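Local coordinates for predicted phosphatase, HAD family (Clostridium acetobutylicum, PDB 3MC1), which probably hydrolyses phosphate esters as a metal-dependent phosphatase of the haloacid dehalogenase (HAD) superfamily, although its natural substrate remains unidentified, at residues Ala108-Thr113 and Ser142-Val147; His104-Thr109 and Ala131-Ser136; Leu43-Gly48 and Met56-Phe61; Pro50-Phe55 and Val68-Tyr73; Val147-Met152 and Leu176-Pro181. One frame throughout, in Å; residues are numbered along the deposited sequence.

Contact 1: Ala108-Thr113 and Ser142-Val147; sequences ATSKPT and STKEDV
Ser110 and Ser142 make the direct hydrogen bond of this contact: OG of Ser110 donates to O of Ser142 over 2.7 Å, nearly along the C=O axis, at 163° seen from the carbonyl. Lys144 illustrates how a long chain can be folded back over the end of a strand. Its CB bond points neither toward nor away from 108-113. CG stands anti to the backbone N (chi1 -168°), and bends at the three following torsions curl the chain round. CD passes 4.1 Å from Ala108 O, and CE lies 3.7 Å from OG of Ser110. At the tip, NZ of Lys144 donates a hydrogen bond to water 2 at 2.7 Å, and that water in turn donates to Ser110 OG; water 1 accepts from Ser110 N and, weakly, from NZ. The strongest partner of NZ lies elsewhere, in a salt bridge to Asp171. One turn on, both methyls of Val147 press on Thr109 O, CG1 at 3.5 Å. Thr109 OG1 accepts from Lys111 N in an ST turn and also bonds Asp10, a ligand of the bound sodium. Thr109 and Lys144 occupy places consistent with HAD motifs II and III. The contact thus seats the first turn of helix 144-155 on the C-terminal end of strand 104-109, with Val147 also touching Val133 of strand 131-135.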
# COMPACT_ATOMS: atom_id res chain seq x y z
N ALA A 108 -2.44 5.97 -2.98
CA ALA A 108 -1.41 6.64 -2.20
C ALA A 108 -0.64 5.48 -1.57
O ALA A 108 -1.13 4.85 -0.64
CB ALA A 108 -2.04 7.52 -1.13
N THR A 109 0.56 5.22 -2.08
CA THR A 109 1.34 4.09 -1.60
C THR A 109 2.83 4.36 -1.41
O THR A 109 3.40 5.25 -2.05
CB THR A 109 1.17 2.90 -2.58
OG1 THR A 109 1.96 1.79 -2.15
CG2 THR A 109 1.61 3.30 -3.99
N SER A 110 3.47 3.59 -0.53
CA SER A 110 4.91 3.72 -0.31
C SER A 110 5.61 2.94 -1.43
O SER A 110 6.83 3.05 -1.61
CB SER A 110 5.33 3.14 1.05
OG SER A 110 4.97 3.99 2.13
N LYS A 111 4.86 2.15 -2.18
CA LYS A 111 5.47 1.41 -3.28
C LYS A 111 5.89 2.42 -4.35
O LYS A 111 5.21 3.42 -4.57
CB LYS A 111 4.47 0.40 -3.85
CG LYS A 111 5.06 -0.50 -4.93
CD LYS A 111 4.00 -1.39 -5.52
CE LYS A 111 4.52 -2.80 -5.73
NZ LYS A 111 4.90 -3.42 -4.42
N PRO A 112 7.03 2.18 -5.03
CA PRO A 112 7.43 3.14 -6.07
C PRO A 112 6.31 3.35 -7.09
O PRO A 112 5.65 2.40 -7.50
CB PRO A 112 8.66 2.48 -6.68
CG PRO A 112 9.28 1.77 -5.52
CD PRO A 112 8.07 1.14 -4.85
N THR A 113 6.11 4.61 -7.50
CA THR A 113 5.09 4.96 -8.48
C THR A 113 5.25 4.20 -9.80
O THR A 113 4.26 3.78 -10.41
CB THR A 113 5.13 6.47 -8.82
OG1 THR A 113 5.15 7.24 -7.62
CG2 THR A 113 3.92 6.86 -9.65
N SER A 142 8.73 8.71 0.29
CA SER A 142 8.33 7.32 0.45
C SER A 142 7.48 6.92 1.66
O SER A 142 6.79 5.91 1.59
CB SER A 142 9.56 6.41 0.38
OG SER A 142 10.48 6.71 1.42
N THR A 143 7.53 7.67 2.76
CA THR A 143 6.71 7.28 3.91
C THR A 143 5.25 7.53 3.58
O THR A 143 4.93 8.39 2.76
CB THR A 143 7.09 8.04 5.21
OG1 THR A 143 6.89 9.45 5.03
CG2 THR A 143 8.55 7.77 5.59
N LYS A 144 4.36 6.77 4.21
CA LYS A 144 2.93 6.90 3.97
C LYS A 144 2.44 8.33 4.17
O LYS A 144 1.68 8.86 3.36
CB LYS A 144 2.18 5.93 4.90
CG LYS A 144 0.71 5.73 4.56
CD LYS A 144 0.48 5.29 3.11
CE LYS A 144 1.30 4.06 2.72
NZ LYS A 144 1.13 2.90 3.65
N GLU A 145 2.89 8.96 5.25
CA GLU A 145 2.51 10.34 5.54
C GLU A 145 2.91 11.27 4.39
O GLU A 145 2.12 12.10 3.95
CB GLU A 145 3.20 10.84 6.81
CG GLU A 145 3.13 12.35 6.97
CD GLU A 145 4.00 12.87 8.09
OE1 GLU A 145 5.22 12.58 8.08
OE2 GLU A 145 3.47 13.56 8.99
N ASP A 146 4.14 11.13 3.92
CA ASP A 146 4.63 12.00 2.85
C ASP A 146 3.97 11.79 1.50
O ASP A 146 3.77 12.74 0.74
CB ASP A 146 6.15 11.88 2.71
CG ASP A 146 6.91 12.28 3.99
OD1 ASP A 146 6.30 12.95 4.87
OD2 ASP A 146 8.11 11.95 4.10
N VAL A 147 3.62 10.55 1.17
CA VAL A 147 2.99 10.29 -0.12
C VAL A 147 1.53 10.76 -0.12
O VAL A 147 1.04 11.30 -1.11
CB VAL A 147 3.07 8.79 -0.50
CG1 VAL A 147 2.29 8.51 -1.77
CG2 VAL A 147 4.53 8.40 -0.71
O HOH W 1 2.25 1.48 1.22
O HOH W 2 3.72 2.72 4.27

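Contact 2: His104-Thr109 and Ala131-Ser136; sequences HLVVAT and AIVGSS
Val107 lies at the middle of a parallel pairing with Ala131 and Val133, the strand axes 4.8 Å apart and only 6° from alignment: its N donates to Ala131 O at 3.0 Å, its O accepts from Val133 N at 2.8 Å, and Thr109 N continues the ladder to Val133 O. The CA hydrogens add to this, most closely Gly134 CA to Thr109 O at 3.2 Å. On one face of the sheet, CG1 of Val106 meets CB of Ala131 and CG2 of Val133, each at 4.4 Å, and helix 144-155 packs over this side through Leu155 and Ala151. On the other, CB of Val107 lies 4.2 Å from CG2 of Ile132, with Leu120 of helix 113-122 touching both residues. Thr109 turns its methyl to the neighbouring strand. CG2 takes the crowded position between backbone N and carbonyl carbon, 3.8 Å from CA of Gly134. This pairing closes a beta-alpha-beta unit, strand 104-109, helix 113-122 and strand 131-135. Chemically, direction and register come from the backbone bonds while small and branched aliphatic groups fill both faces; Ala131 N, buried by the contact and without a partner, is probably a small polar cost.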
# COMPACT_ATOMS: atom_id res chain seq x y z
N HIS A 104 -13.94 10.16 -6.37
CA HIS A 104 -12.71 10.30 -7.14
C HIS A 104 -11.75 9.37 -6.39
O HIS A 104 -11.57 9.53 -5.18
CB HIS A 104 -12.17 11.74 -7.10
CG HIS A 104 -12.95 12.70 -7.94
ND1 HIS A 104 -14.22 13.13 -7.61
CD2 HIS A 104 -12.65 13.29 -9.12
CE1 HIS A 104 -14.66 13.95 -8.54
NE2 HIS A 104 -13.73 14.06 -9.48
N LEU A 105 -11.16 8.41 -7.10
CA LEU A 105 -10.28 7.43 -6.46
C LEU A 105 -8.81 7.72 -6.70
O LEU A 105 -8.42 8.08 -7.81
CB LEU A 105 -10.63 6.01 -6.97
CG LEU A 105 -12.13 5.65 -6.99
CD1 LEU A 105 -12.34 4.21 -7.48
CD2 LEU A 105 -12.72 5.81 -5.60
N VAL A 106 -8.00 7.55 -5.66
CA VAL A 106 -6.57 7.83 -5.74
C VAL A 106 -5.75 6.74 -5.05
O VAL A 106 -6.18 6.18 -4.04
CB VAL A 106 -6.22 9.19 -5.04
CG1 VAL A 106 -4.72 9.49 -5.14
CG2 VAL A 106 -7.02 10.34 -5.69
N VAL A 107 -4.59 6.40 -5.60
CA VAL A 107 -3.74 5.42 -4.95
C VAL A 107 -2.64 6.23 -4.27
O VAL A 107 -2.01 7.08 -4.88
CB VAL A 107 -3.08 4.43 -5.94
CG1 VAL A 107 -2.02 3.59 -5.20
CG2 VAL A 107 -4.12 3.50 -6.54
N ALA A 108 -2.44 5.97 -2.98
CA ALA A 108 -1.41 6.64 -2.20
C ALA A 108 -0.64 5.48 -1.57
O ALA A 108 -1.13 4.85 -0.64
CB ALA A 108 -2.04 7.52 -1.13
N THR A 109 0.56 5.22 -2.08
CA THR A 109 1.34 4.09 -1.60
C THR A 109 2.83 4.36 -1.41
O THR A 109 3.40 5.25 -2.05
CB THR A 109 1.17 2.90 -2.58
OG1 THR A 109 1.96 1.79 -2.15
CG2 THR A 109 1.61 3.30 -3.99
N ALA A 131 -5.44 9.38 -9.95
CA ALA A 131 -3.99 9.49 -9.85
C ALA A 131 -3.44 8.29 -9.10
O ALA A 131 -4.14 7.68 -8.29
CB ALA A 131 -3.59 10.79 -9.14
N ILE A 132 -2.19 7.94 -9.38
CA ILE A 132 -1.52 6.83 -8.72
C ILE A 132 -0.25 7.45 -8.20
O ILE A 132 0.69 7.69 -8.95
CB ILE A 132 -1.23 5.68 -9.72
CG1 ILE A 132 -2.55 5.05 -10.17
CG2 ILE A 132 -0.33 4.63 -9.07
CD1 ILE A 132 -2.43 4.11 -11.35
N VAL A 133 -0.23 7.75 -6.91
CA VAL A 133 0.91 8.41 -6.29
C VAL A 133 1.71 7.47 -5.40
O VAL A 133 1.25 7.05 -4.34
CB VAL A 133 0.43 9.62 -5.45
CG1 VAL A 133 1.62 10.48 -5.05
CG2 VAL A 133 -0.59 10.44 -6.27
N GLY A 134 2.92 7.16 -5.85
CA GLY A 134 3.78 6.28 -5.09
C GLY A 134 5.05 6.98 -4.68
O GLY A 134 5.17 8.20 -4.78
N SER A 135 6.01 6.20 -4.19
CA SER A 135 7.28 6.75 -3.77
C SER A 135 8.17 6.92 -4.99
O SER A 135 7.87 6.43 -6.08
CB SER A 135 7.96 5.81 -2.76
OG SER A 135 8.20 4.53 -3.34
N SER A 136 9.27 7.64 -4.82
CA SER A 136 10.22 7.82 -5.90
C SER A 136 11.22 6.69 -5.69
O SER A 136 11.53 6.35 -4.55
CB SER A 136 10.91 9.18 -5.78
OG SER A 136 11.41 9.36 -4.46

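Contact 3: Leu43-Gly48 and Met56-Phe61; sequences LNKFVG and MEYYNF
Lys45 and Tyr58 are joined through water 3, which donates to Lys45 O at 3.0 Å and lies close to OH of Tyr58, in the plane of the ring at its edge. The same two residues meet more extensively through their side chains. Lys45 places CG between its backbone N and carbonyl carbon (chi1 71°), and bends at every later torsion curl the chain over one face of the Tyr58 ring, the two side chains sliding past each other in opposite directions. CG sits 3.8 Å from the ring centroid, on the side of CZ and CE2. NZ, over the same face and nearest CD1 and CE1, lies 3.7 Å from the centroid and 32° off the normal, a cation-pi contact. Glu57 CD flanks the opposite face, and its carboxylate may weakly favour the ammonium across the ring.

Phe46 then illustrates how one ring can serve two others. Its CE2 comes 3.9 Å from CD2 of Tyr58 in an oblique pair, the planes 45° apart. Toward Tyr59 it offers its rim: CE2 and CZ both lie 3.8 Å from CE2 of Tyr59, with each CE2 near the plane of the other ring. Beyond, CD2 of Leu43 touches OH of Tyr59 at 3.8 Å, the side chains crossing at about a right angle. Helix 19-31 adjoins this aromatic group, Val26 touching Leu43 and Leu30 touching Tyr59. A helical layer inserted after the first strand, as here, is consistent with the C1-type cap of HAD phosphatases, in which such helices stand over the active site.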
# COMPACT_ATOMS: atom_id res chain seq x y z
N LEU A 43 8.20 -13.34 5.79
CA LEU A 43 8.58 -12.05 5.23
C LEU A 43 7.35 -11.21 4.87
O LEU A 43 7.46 -10.18 4.21
CB LEU A 43 9.46 -12.25 3.98
CG LEU A 43 10.78 -12.99 4.20
CD1 LEU A 43 11.52 -13.14 2.88
CD2 LEU A 43 11.62 -12.24 5.21
N ASN A 44 6.17 -11.65 5.31
CA ASN A 44 4.94 -10.92 5.03
C ASN A 44 4.97 -9.50 5.58
O ASN A 44 4.38 -8.60 4.98
CB ASN A 44 3.73 -11.66 5.62
CG ASN A 44 3.30 -12.85 4.78
OD1 ASN A 44 3.96 -13.19 3.79
ND2 ASN A 44 2.21 -13.50 5.17
N LYS A 45 5.65 -9.31 6.70
CA LYS A 45 5.74 -8.00 7.33
C LYS A 45 6.39 -6.95 6.43
O LYS A 45 6.31 -5.75 6.70
CB LYS A 45 6.51 -8.07 8.65
CG LYS A 45 8.00 -8.31 8.49
CD LYS A 45 8.34 -9.79 8.43
CE LYS A 45 8.54 -10.34 9.84
NZ LYS A 45 9.72 -9.72 10.51
N PHE A 46 7.06 -7.42 5.38
CA PHE A 46 7.72 -6.53 4.42
C PHE A 46 6.69 -5.97 3.44
O PHE A 46 6.99 -5.07 2.64
CB PHE A 46 8.78 -7.30 3.62
CG PHE A 46 10.18 -7.23 4.20
CD1 PHE A 46 11.08 -6.27 3.74
CD2 PHE A 46 10.59 -8.13 5.17
CE1 PHE A 46 12.39 -6.22 4.24
CE2 PHE A 46 11.90 -8.09 5.68
CZ PHE A 46 12.79 -7.13 5.21
N VAL A 47 5.47 -6.49 3.49
CA VAL A 47 4.43 -6.03 2.57
C VAL A 47 3.67 -4.83 3.13
O VAL A 47 2.90 -4.96 4.08
CB VAL A 47 3.42 -7.15 2.24
CG1 VAL A 47 2.32 -6.62 1.31
CG2 VAL A 47 4.14 -8.33 1.60
N GLY A 48 3.91 -3.67 2.52
CA GLY A 48 3.25 -2.45 2.96
C GLY A 48 4.19 -1.29 3.24
O GLY A 48 4.14 -0.28 2.55
N MSE A 56 16.22 -2.25 7.45
CA MSE A 56 16.94 -1.69 8.58
C MSE A 56 16.42 -2.22 9.91
O MSE A 56 17.21 -2.58 10.80
CB MSE A 56 16.84 -0.16 8.57
CG MSE A 56 17.58 0.49 7.42
SE MSE A 56 17.48 2.40 7.47
CE MSE A 56 18.80 2.73 8.85
N GLU A 57 15.11 -2.30 10.05
CA GLU A 57 14.48 -2.78 11.27
C GLU A 57 14.62 -4.28 11.52
O GLU A 57 14.95 -4.70 12.62
CB GLU A 57 12.99 -2.42 11.28
CG GLU A 57 12.30 -2.63 12.62
CD GLU A 57 10.79 -2.51 12.53
OE1 GLU A 57 10.30 -1.62 11.79
OE2 GLU A 57 10.09 -3.30 13.21
N TYR A 58 14.35 -5.08 10.49
CA TYR A 58 14.41 -6.53 10.61
C TYR A 58 15.78 -7.17 10.40
O TYR A 58 15.98 -8.34 10.75
CB TYR A 58 13.41 -7.17 9.65
CG TYR A 58 11.99 -6.69 9.86
CD1 TYR A 58 11.31 -6.97 11.04
CD2 TYR A 58 11.34 -5.91 8.89
CE1 TYR A 58 10.02 -6.49 11.26
CE2 TYR A 58 10.05 -5.43 9.10
CZ TYR A 58 9.40 -5.72 10.30
OH TYR A 58 8.14 -5.23 10.53
N TYR A 59 16.72 -6.42 9.84
CA TYR A 59 18.05 -6.96 9.59
C TYR A 59 19.16 -6.00 10.01
O TYR A 59 20.32 -6.19 9.66
CB TYR A 59 18.18 -7.35 8.12
CG TYR A 59 17.30 -8.54 7.80
CD1 TYR A 59 17.71 -9.83 8.11
CD2 TYR A 59 16.01 -8.36 7.30
CE1 TYR A 59 16.86 -10.92 7.95
CE2 TYR A 59 15.14 -9.45 7.14
CZ TYR A 59 15.58 -10.72 7.47
OH TYR A 59 14.73 -11.80 7.36
N ASN A 60 18.78 -4.99 10.78
CA ASN A 60 19.70 -3.99 11.29
C ASN A 60 20.66 -3.39 10.28
O ASN A 60 21.74 -2.93 10.65
CB ASN A 60 20.51 -4.58 12.46
CG ASN A 60 19.62 -5.04 13.60
OD1 ASN A 60 18.76 -4.30 14.08
ND2 ASN A 60 19.84 -6.27 14.06
N PHE A 61 20.28 -3.38 9.00
CA PHE A 61 21.15 -2.80 7.98
C PHE A 61 21.20 -1.30 8.19
O PHE A 61 20.29 -0.71 8.76
CB PHE A 61 20.59 -3.04 6.57
CG PHE A 61 20.72 -4.46 6.09
CD1 PHE A 61 21.75 -5.29 6.55
CD2 PHE A 61 19.85 -4.95 5.11
CE1 PHE A 61 21.91 -6.58 6.04
CE2 PHE A 61 20.00 -6.24 4.60
CZ PHE A 61 21.03 -7.05 5.06
O HOH W 3 6.00 -4.45 9.42

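Contact 4: Pro50-Phe55 and Val68-Tyr73; sequences PLKTSF and VAIDYY
Leu51 and Tyr73 form one of two CH-pi contacts that carry this helix crossing. CD1 of Leu51 stands over the centre of the Tyr73 ring, 3.4 Å from the centroid and 9° off the normal, the side chains meeting at about a right angle. In the second, the helices exchange roles: CB of Ala69 lies over the middle of the Phe55 ring, 3.8 Å from its centroid. Van der Waals packing of Ile70 adds to these. Ile70 has CG1 anti to its carbonyl carbon (chi1 -72°), and this CG1 touches CB of Leu51 at 3.9 Å and CD2 of Phe55 at 4.1 Å. Its CD1 goes further, to 3.6 Å from the backbone N of Lys52 and 3.8 Å from CB of the same residue. Polar bonds do not join the two segments; NZ of Lys52 is held instead by a salt bridge to Glu63, at the start of the same partner helix. Within 50-55, Thr53 OG1 donates to Pro50 O, which also accepts from Ser54 N. The axes of 51-55 and 68-73 approach to 9.9 Å and cross at 117°. Helix 19-31 backs the joint, with Leu30 against Phe55 and Ile22 against Tyr73, while Phe46 meets Phe55 edge-to-face.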
# COMPACT_ATOMS: atom_id res chain seq x y z
N PRO A 50 7.83 1.02 3.68
CA PRO A 50 8.96 1.27 2.77
C PRO A 50 9.99 0.16 2.99
O PRO A 50 10.26 -0.21 4.12
CB PRO A 50 9.48 2.63 3.22
CG PRO A 50 8.27 3.30 3.82
CD PRO A 50 7.60 2.17 4.58
N LEU A 51 10.54 -0.39 1.91
CA LEU A 51 11.52 -1.46 2.05
C LEU A 51 12.68 -1.07 2.97
O LEU A 51 13.12 -1.86 3.81
CB LEU A 51 12.10 -1.86 0.69
CG LEU A 51 11.16 -2.59 -0.27
CD1 LEU A 51 11.90 -2.91 -1.55
CD2 LEU A 51 10.65 -3.87 0.39
N LYS A 52 13.17 0.16 2.81
CA LYS A 52 14.29 0.63 3.61
C LYS A 52 14.02 0.46 5.09
O LYS A 52 14.82 -0.13 5.81
CB LYS A 52 14.59 2.09 3.29
CG LYS A 52 15.86 2.61 3.95
CD LYS A 52 16.17 4.03 3.51
CE LYS A 52 16.48 4.11 2.01
NZ LYS A 52 16.71 5.52 1.56
N THR A 53 12.88 0.97 5.55
CA THR A 53 12.52 0.86 6.96
C THR A 53 12.54 -0.60 7.41
O THR A 53 13.02 -0.93 8.50
CB THR A 53 11.11 1.47 7.22
OG1 THR A 53 10.10 0.55 6.80
CG2 THR A 53 10.94 2.75 6.44
N SER A 54 12.04 -1.49 6.55
CA SER A 54 11.99 -2.92 6.88
C SER A 54 13.35 -3.61 6.92
O SER A 54 13.62 -4.37 7.85
CB SER A 54 11.06 -3.64 5.89
OG SER A 54 9.71 -3.21 6.03
N PHE A 55 14.20 -3.38 5.93
CA PHE A 55 15.52 -4.01 5.92
C PHE A 55 16.34 -3.53 7.12
O PHE A 55 17.07 -4.31 7.74
CB PHE A 55 16.27 -3.70 4.62
CG PHE A 55 15.89 -4.60 3.47
CD1 PHE A 55 16.04 -5.98 3.58
CD2 PHE A 55 15.40 -4.07 2.28
CE1 PHE A 55 15.71 -6.82 2.51
CE2 PHE A 55 15.06 -4.90 1.21
CZ PHE A 55 15.21 -6.28 1.33
N VAL A 68 21.39 -1.14 -0.84
CA VAL A 68 21.94 -2.18 -1.70
C VAL A 68 20.93 -3.31 -1.77
O VAL A 68 20.65 -3.85 -2.85
CB VAL A 68 23.27 -2.74 -1.14
CG1 VAL A 68 23.71 -3.97 -1.94
CG2 VAL A 68 24.35 -1.67 -1.21
N ALA A 69 20.38 -3.65 -0.60
CA ALA A 69 19.38 -4.70 -0.48
C ALA A 69 18.14 -4.37 -1.32
O ALA A 69 17.53 -5.25 -1.92
CB ALA A 69 18.99 -4.87 0.98
N ILE A 70 17.77 -3.09 -1.35
CA ILE A 70 16.60 -2.66 -2.12
C ILE A 70 16.86 -2.88 -3.60
O ILE A 70 15.97 -3.31 -4.34
CB ILE A 70 16.28 -1.16 -1.85
CG1 ILE A 70 15.71 -1.01 -0.44
CG2 ILE A 70 15.31 -0.63 -2.89
CD1 ILE A 70 15.50 0.44 0.02
N ASP A 71 18.09 -2.62 -4.04
CA ASP A 71 18.43 -2.83 -5.45
C ASP A 71 18.35 -4.29 -5.86
O ASP A 71 17.88 -4.60 -6.95
CB ASP A 71 19.81 -2.26 -5.76
CG ASP A 71 19.82 -0.75 -5.76
OD1 ASP A 71 18.82 -0.16 -6.21
OD2 ASP A 71 20.82 -0.15 -5.32
N TYR A 72 18.82 -5.20 -5.00
CA TYR A 72 18.75 -6.63 -5.32
C TYR A 72 17.28 -7.02 -5.43
O TYR A 72 16.88 -7.76 -6.32
CB TYR A 72 19.39 -7.49 -4.23
CG TYR A 72 20.89 -7.38 -4.12
CD1 TYR A 72 21.69 -7.26 -5.25
CD2 TYR A 72 21.52 -7.42 -2.87
CE1 TYR A 72 23.08 -7.18 -5.14
CE2 TYR A 72 22.90 -7.34 -2.75
CZ TYR A 72 23.67 -7.22 -3.89
OH TYR A 72 25.04 -7.12 -3.78
N TYR A 73 16.49 -6.54 -4.47
CA TYR A 73 15.07 -6.80 -4.43
C TYR A 73 14.48 -6.43 -5.79
O TYR A 73 13.76 -7.22 -6.41
CB TYR A 73 14.44 -5.95 -3.33
CG TYR A 73 12.92 -5.89 -3.32
CD1 TYR A 73 12.19 -6.60 -2.38
CD2 TYR A 73 12.22 -5.07 -4.22
CE1 TYR A 73 10.81 -6.49 -2.31
CE2 TYR A 73 10.83 -4.96 -4.17
CZ TYR A 73 10.13 -5.67 -3.20
OH TYR A 73 8.77 -5.54 -3.10

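Contact 5: Val147-Met152 and Leu176-Pro181; sequences VIRYAM and LKNNLP
The guanidinium of Arg149 takes the amide oxygen of Asn178 over one face, the two planes 33° apart and the side chains at a slant to one another. OD1 of Asn178 stands 3.0 Å above the guanidinium plane, toward its rim; with NH1 the angle is too poor for a hydrogen bond, so this approach is probably electrostatic. The real bond runs from the edge of the group: NH2 donates to Lys177 O at 2.9 Å, with 157° at the hydrogen. Lys177 O lies in the guanidinium plane, yet the donor sits well above the plane of the carbonyl. Glu145 gives NH2 a further, long and weak ion pair.

The other end of the amide is turned against Ile148. With CG anti to its carbonyl carbon (chi1 -83°), Asn178 sets its amide against helix 144-155, and ND2 packs 3.4 Å from CG2 of Ile148. That nitrogen is nevertheless satisfied, bonding the backbone oxygens of Gly174 and Glu145, and thus ties two helices together through one amide. Beside the amide the packing becomes apolar. Leu180 and Met152, a selenomethionine, meet tip to tip, CE of Met152 3.6 Å from CD2 of Leu180, while CD1 of Leu180 also touches CG2 of Ile148 at 3.8 Å.

Asn179, with positive phi, is the C-prime residue of a Schellman motif. Helix 169-176 ends there and the chain turns toward strand 182-185, illustrating a helix-to-strand return of the Rossmann-like HAD core, packed here against helix 144-155.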
# COMPACT_ATOMS: atom_id res chain seq x y z
N VAL A 147 3.62 10.55 1.17
CA VAL A 147 2.99 10.29 -0.12
C VAL A 147 1.53 10.76 -0.12
O VAL A 147 1.04 11.30 -1.11
CB VAL A 147 3.07 8.79 -0.50
CG1 VAL A 147 2.29 8.51 -1.77
CG2 VAL A 147 4.53 8.40 -0.71
N ILE A 148 0.85 10.55 1.01
CA ILE A 148 -0.53 11.00 1.11
C ILE A 148 -0.56 12.53 1.00
O ILE A 148 -1.38 13.10 0.29
CB ILE A 148 -1.17 10.55 2.45
CG1 ILE A 148 -1.42 9.03 2.42
CG2 ILE A 148 -2.47 11.31 2.69
CD1 ILE A 148 -1.85 8.42 3.77
N ARG A 149 0.36 13.19 1.71
CA ARG A 149 0.44 14.65 1.71
C ARG A 149 0.70 15.19 0.30
O ARG A 149 0.11 16.19 -0.09
CB ARG A 149 1.54 15.13 2.66
CG ARG A 149 1.50 16.63 2.93
CD ARG A 149 2.54 17.06 3.96
NE ARG A 149 2.48 16.29 5.19
CZ ARG A 149 1.45 16.30 6.04
NH1 ARG A 149 0.39 17.06 5.79
NH2 ARG A 149 1.49 15.57 7.15
N TYR A 150 1.59 14.53 -0.44
CA TYR A 150 1.91 14.96 -1.79
C TYR A 150 0.74 14.69 -2.73
O TYR A 150 0.45 15.49 -3.61
CB TYR A 150 3.16 14.23 -2.31
CG TYR A 150 3.64 14.73 -3.66
CD1 TYR A 150 4.09 16.04 -3.83
CD2 TYR A 150 3.64 13.90 -4.77
CE1 TYR A 150 4.52 16.51 -5.08
CE2 TYR A 150 4.06 14.35 -6.02
CZ TYR A 150 4.50 15.65 -6.18
OH TYR A 150 4.91 16.08 -7.43
N ALA A 151 0.06 13.57 -2.54
CA ALA A 151 -1.09 13.23 -3.37
C ALA A 151 -2.18 14.29 -3.16
O ALA A 151 -2.78 14.78 -4.12
CB ALA A 151 -1.62 11.85 -3.01
N MSE A 152 -2.44 14.62 -1.90
CA MSE A 152 -3.44 15.62 -1.58
C MSE A 152 -3.04 16.98 -2.17
O MSE A 152 -3.85 17.66 -2.79
CB MSE A 152 -3.63 15.69 -0.07
CG MSE A 152 -4.24 14.41 0.50
SE MSE A 152 -4.48 14.47 2.42
CE MSE A 152 -6.02 15.65 2.48
N LEU A 176 -3.71 9.75 9.85
CA LEU A 176 -3.82 10.64 11.00
C LEU A 176 -2.96 11.88 10.81
O LEU A 176 -3.41 13.00 11.03
CB LEU A 176 -3.41 9.91 12.28
CG LEU A 176 -4.31 8.73 12.70
CD1 LEU A 176 -3.67 7.94 13.84
CD2 LEU A 176 -5.68 9.27 13.11
N LYS A 177 -1.72 11.67 10.37
CA LYS A 177 -0.78 12.77 10.15
C LYS A 177 -1.21 13.77 9.08
O LYS A 177 -0.64 14.86 8.98
CB LYS A 177 0.61 12.22 9.82
CG LYS A 177 1.23 11.48 10.99
CD LYS A 177 2.70 11.20 10.76
CE LYS A 177 3.35 10.71 12.05
NZ LYS A 177 4.81 10.48 11.86
N ASN A 178 -2.21 13.39 8.29
CA ASN A 178 -2.73 14.24 7.24
C ASN A 178 -4.17 14.63 7.58
O ASN A 178 -4.92 15.13 6.73
CB ASN A 178 -2.69 13.51 5.89
CG ASN A 178 -1.33 13.60 5.23
OD1 ASN A 178 -0.96 14.64 4.68
ND2 ASN A 178 -0.56 12.51 5.29
N ASN A 179 -4.56 14.38 8.82
CA ASN A 179 -5.90 14.69 9.28
C ASN A 179 -7.01 14.03 8.49
O ASN A 179 -8.07 14.61 8.26
CB ASN A 179 -6.11 16.20 9.30
CG ASN A 179 -5.25 16.88 10.33
OD1 ASN A 179 -5.25 16.48 11.50
ND2 ASN A 179 -4.51 17.90 9.91
N LEU A 180 -6.77 12.78 8.10
CA LEU A 180 -7.75 12.04 7.34
C LEU A 180 -8.28 10.85 8.12
O LEU A 180 -7.53 10.18 8.84
CB LEU A 180 -7.15 11.48 6.05
CG LEU A 180 -6.68 12.40 4.93
CD1 LEU A 180 -6.13 11.53 3.81
CD2 LEU A 180 -7.84 13.25 4.44
N PRO A 181 -9.58 10.59 8.01
CA PRO A 181 -10.11 9.43 8.74
C PRO A 181 -9.58 8.24 7.95
O PRO A 181 -9.25 8.37 6.76
CB PRO A 181 -11.62 9.59 8.60
CG PRO A 181 -11.77 10.29 7.30
CD PRO A 181 -10.66 11.32 7.32

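Overall arrangement
Along the chain, contacts 3 and 4 come first and interleave, sharing helix 51-59 with centres 8 Å apart. They belong to the helical part inserted between the first strand, 6-9, and strand 104-109. Contacts 2, 1 and 5 lie in the parallel-sheet core: contacts 1 and 2 share strand 104-109, and contacts 1 and 5 share helix 144-155, centres 8 and 10 Å apart respectively. The centre of contact 5 lies about 24 Å from those of contacts 3 and 4. Contact 1 bridges the two parts, since Pro50 touches Ser110 and Ser142. The sodium site of Asp10, Asp12 and Asp167 lies near contact 1, consistent with an active site between core and cap.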